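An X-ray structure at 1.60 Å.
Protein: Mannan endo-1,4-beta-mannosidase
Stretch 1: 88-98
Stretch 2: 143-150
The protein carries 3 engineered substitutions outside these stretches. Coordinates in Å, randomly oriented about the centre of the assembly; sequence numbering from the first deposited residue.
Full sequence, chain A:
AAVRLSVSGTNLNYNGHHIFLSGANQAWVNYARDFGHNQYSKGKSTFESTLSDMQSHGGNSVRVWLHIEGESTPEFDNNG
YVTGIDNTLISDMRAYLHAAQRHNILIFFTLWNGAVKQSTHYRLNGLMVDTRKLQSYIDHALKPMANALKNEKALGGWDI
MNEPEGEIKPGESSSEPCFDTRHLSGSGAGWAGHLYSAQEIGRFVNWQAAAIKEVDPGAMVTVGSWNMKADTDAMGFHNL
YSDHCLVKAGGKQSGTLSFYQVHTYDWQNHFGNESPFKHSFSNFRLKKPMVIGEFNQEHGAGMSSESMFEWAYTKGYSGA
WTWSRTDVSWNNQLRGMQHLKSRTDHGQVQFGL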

# COMPACT_ATOMS: atom_id res chain seq x y z
N THR A 88 15.33 17.03 -7.56
CA THR A 88 14.15 16.90 -8.41
C THR A 88 13.17 15.82 -7.94
O THR A 88 12.18 15.57 -8.62
N LEU A 89 13.39 15.20 -6.78
CA LEU A 89 12.43 14.18 -6.30
C LEU A 89 11.05 14.79 -6.08
O LEU A 89 10.05 14.29 -6.61
N ILE A 90 10.97 15.84 -5.28
CA ILE A 90 9.67 16.45 -4.98
C ILE A 90 9.03 17.04 -6.24
O ILE A 90 7.83 16.84 -6.46
N SER A 91 9.79 17.73 -7.08
CA SER A 91 9.23 18.35 -8.29
C SER A 91 8.76 17.29 -9.31
O SER A 91 7.75 17.51 -9.96
N ASP A 92 9.47 16.17 -9.39
CA ASP A 92 9.01 15.00 -10.20
C ASP A 92 7.69 14.44 -9.65
O ASP A 92 6.75 14.17 -10.41
N MET A 93 7.60 14.24 -8.34
CA MET A 93 6.37 13.73 -7.74
C MET A 93 5.21 14.72 -7.96
O MET A 93 4.09 14.32 -8.25
N ARG A 94 5.48 16.02 -7.83
CA ARG A 94 4.47 17.06 -8.02
C ARG A 94 3.99 17.11 -9.47
O ARG A 94 2.81 17.30 -9.70
N ALA A 95 4.89 16.91 -10.44
CA ALA A 95 4.48 16.94 -11.85
C ALA A 95 3.52 15.80 -12.13
O ALA A 95 2.54 15.98 -12.85
N TYR A 96 3.82 14.62 -11.58
CA TYR A 96 2.95 13.45 -11.72
C TYR A 96 1.61 13.70 -11.06
O TYR A 96 0.56 13.41 -11.62
N LEU A 97 1.63 14.25 -9.86
CA LEU A 97 0.38 14.58 -9.17
C LEU A 97 -0.48 15.59 -9.97
O LEU A 97 -1.70 15.47 -9.97
N HIS A 98 0.15 16.56 -10.64
CA HIS A 98 -0.60 17.53 -11.47
C HIS A 98 -1.23 16.83 -12.66
O HIS A 98 -2.36 17.13 -13.01
N LYS A 143 9.70 13.12 6.22
CA LYS A 143 8.99 14.33 6.64
C LYS A 143 9.00 15.44 5.57
O LYS A 143 7.94 16.01 5.26
N PRO A 144 10.17 15.78 5.00
CA PRO A 144 10.23 16.77 3.91
C PRO A 144 9.29 16.45 2.74
O PRO A 144 8.61 17.34 2.24
N MET A 145 9.23 15.18 2.35
CA MET A 145 8.40 14.75 1.25
C MET A 145 6.91 14.89 1.58
O MET A 145 6.14 15.47 0.80
N ALA A 146 6.51 14.38 2.74
CA ALA A 146 5.10 14.39 3.13
C ALA A 146 4.63 15.82 3.36
O ALA A 146 3.50 16.17 3.03
N ASN A 147 5.49 16.67 3.92
CA ASN A 147 5.11 18.06 4.15
C ASN A 147 4.94 18.85 2.85
O ASN A 147 4.01 19.64 2.68
N ALA A 148 5.84 18.62 1.89
CA ALA A 148 5.84 19.35 0.64
C ALA A 148 4.62 19.03 -0.24
O ALA A 148 4.14 19.88 -0.97
N LEU A 149 4.17 17.78 -0.19
CA LEU A 149 3.10 17.29 -1.09
C LEU A 149 1.69 17.26 -0.50
O LEU A 149 0.72 16.95 -1.20
N LYS A 150 1.54 17.61 0.77
CA LYS A 150 0.25 17.44 1.46
C LYS A 150 -0.92 18.27 0.91
O LYS A 150 -2.07 17.91 1.15

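The helix that starts at Leu89 and the helix of the second stretch pack side by side, with axes 10.5 Å apart at closest approach and running in broadly the same direction, 38° apart. The contact buries 408 Å², both sides summed. Its main bump is Leu149. Its CA-to-CB bond points sideways, but its end comes nearer; the rotamer is m, t, and the side chain sits as a knob in the hole formed by Ile90, Met93, Arg94 and Leu97. Leu149 CD1 lies 3.7 Å from Met93 CE. Leu149 CD2 lies 4.0 Å from Leu97 CD1 and 4.1 Å from Ile90 CG2.

Met93 and Leu97 both point toward the other helix and are one turn apart. Leu97 is m, t. Met93 is m, t, p. Its CE meets Leu149, and Met93 SD lies 3.7 Å from Met145 SD. Met145 is t, t, p and starts out sideways. Met145 SD also lies 4.1 Å from Leu89 CD2. Leu89 is t, p and adds only a small patch.

Ile90, m and t, also turns its end inward. Ile90 CG2 rests 3.8 Å from Ala148 CB, which points toward the first helix. Ala148 is a low bump, and the Ile90 methyl packs directly on it. Ile90 CD1 reaches the backbone of the second helix, 4.1 Å from Pro144 O.

Arg94 supplies the polar link. Its t, t, m chain curls so that the guanidinium meets the C-terminal part of the second stretch. Arg94 NH2 donates to Ala148 O at 3.0 Å, and Arg94 NH1 makes a weak bond to Ala148 O at 3.3 Å. The carbonyl lies at the guanidinium edge, while Leu149 CD2 covers one face, 4.2 Å from Arg94 NH1. Ser91 and Lys150 point away from the contact.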

# COMPACT_ATOMS: atom_id res chain seq x y z
CB THR A 88 14.54 16.65 -9.89
OG1 THR A 88 15.37 15.49 -9.98
CG2 THR A 88 15.28 17.85 -10.45
CB LEU A 89 12.92 13.49 -5.01
CG LEU A 89 11.96 12.45 -4.39
CD1 LEU A 89 11.58 11.36 -5.42
CD2 LEU A 89 12.53 11.81 -3.13
CB ILE A 90 9.79 17.47 -3.83
CG1 ILE A 90 10.14 16.71 -2.55
CG2 ILE A 90 8.48 18.27 -3.64
CD1 ILE A 90 10.56 17.57 -1.38
CB SER A 91 10.20 19.37 -8.92
OG SER A 91 11.47 18.83 -9.18
CB ASP A 92 10.04 13.87 -10.20
CG ASP A 92 11.13 14.03 -11.27
OD1 ASP A 92 11.21 15.05 -11.98
OD2 ASP A 92 11.92 13.07 -11.36
CB MET A 93 6.58 13.41 -6.24
CG MET A 93 7.53 12.22 -5.97
SD MET A 93 7.99 11.98 -4.23
CE MET A 93 6.53 11.11 -3.65
CB ARG A 94 4.98 18.43 -7.57
CG ARG A 94 3.88 19.35 -7.14
CD ARG A 94 4.39 20.74 -6.83
NE ARG A 94 5.24 20.82 -5.64
CZ ARG A 94 4.79 20.81 -4.39
NH1 ARG A 94 3.50 20.67 -4.12
NH2 ARG A 94 5.65 20.93 -3.38
CB ALA A 95 5.67 16.86 -12.77
CB TYR A 96 3.61 12.18 -11.16
CG TYR A 96 2.78 10.91 -11.28
CD1 TYR A 96 2.18 10.56 -12.49
CD2 TYR A 96 2.65 10.02 -10.22
CE1 TYR A 96 1.43 9.39 -12.61
CE2 TYR A 96 1.91 8.85 -10.34
CZ TYR A 96 1.31 8.54 -11.53
OH TYR A 96 0.58 7.36 -11.64
CB LEU A 97 0.66 15.08 -7.74
CG LEU A 97 1.15 13.99 -6.77
CD1 LEU A 97 1.74 14.66 -5.52
CD2 LEU A 97 0.04 13.00 -6.37
CB HIS A 98 0.28 18.68 -11.96
CG HIS A 98 0.68 19.64 -10.89
ND1 HIS A 98 0.08 19.70 -9.65
CD2 HIS A 98 1.63 20.61 -10.90
CE1 HIS A 98 0.65 20.66 -8.94
NE2 HIS A 98 1.60 21.22 -9.67
CB LYS A 143 9.47 14.81 8.01
CG LYS A 143 8.95 13.98 9.14
CD LYS A 143 9.29 14.58 10.50
CE LYS A 143 8.62 13.83 11.60
NZ LYS A 143 9.01 14.38 12.95
CB PRO A 144 11.70 16.72 3.48
CG PRO A 144 12.42 16.33 4.71
CD PRO A 144 11.53 15.37 5.42
CB MET A 145 8.73 13.30 0.91
CG MET A 145 8.19 12.79 -0.36
SD MET A 145 9.15 11.32 -0.83
CE MET A 145 9.06 10.34 0.68
CB ALA A 146 4.88 13.55 4.36
CB ASN A 147 6.15 18.73 5.05
CG ASN A 147 5.65 20.01 5.66
OD1 ASN A 147 4.61 20.04 6.32
ND2 ASN A 147 6.39 21.08 5.43
CB ALA A 148 7.12 19.06 -0.14
CB LEU A 149 3.47 15.89 -1.57
CG LEU A 149 4.77 15.85 -2.36
CD1 LEU A 149 5.17 14.42 -2.66
CD2 LEU A 149 4.67 16.65 -3.66
CB LYS A 150 0.41 17.70 2.95
CG LYS A 150 0.77 19.10 3.31
CD LYS A 150 1.01 19.19 4.78
CE LYS A 150 1.50 20.55 5.15
NZ LYS A 150 1.74 20.64 6.62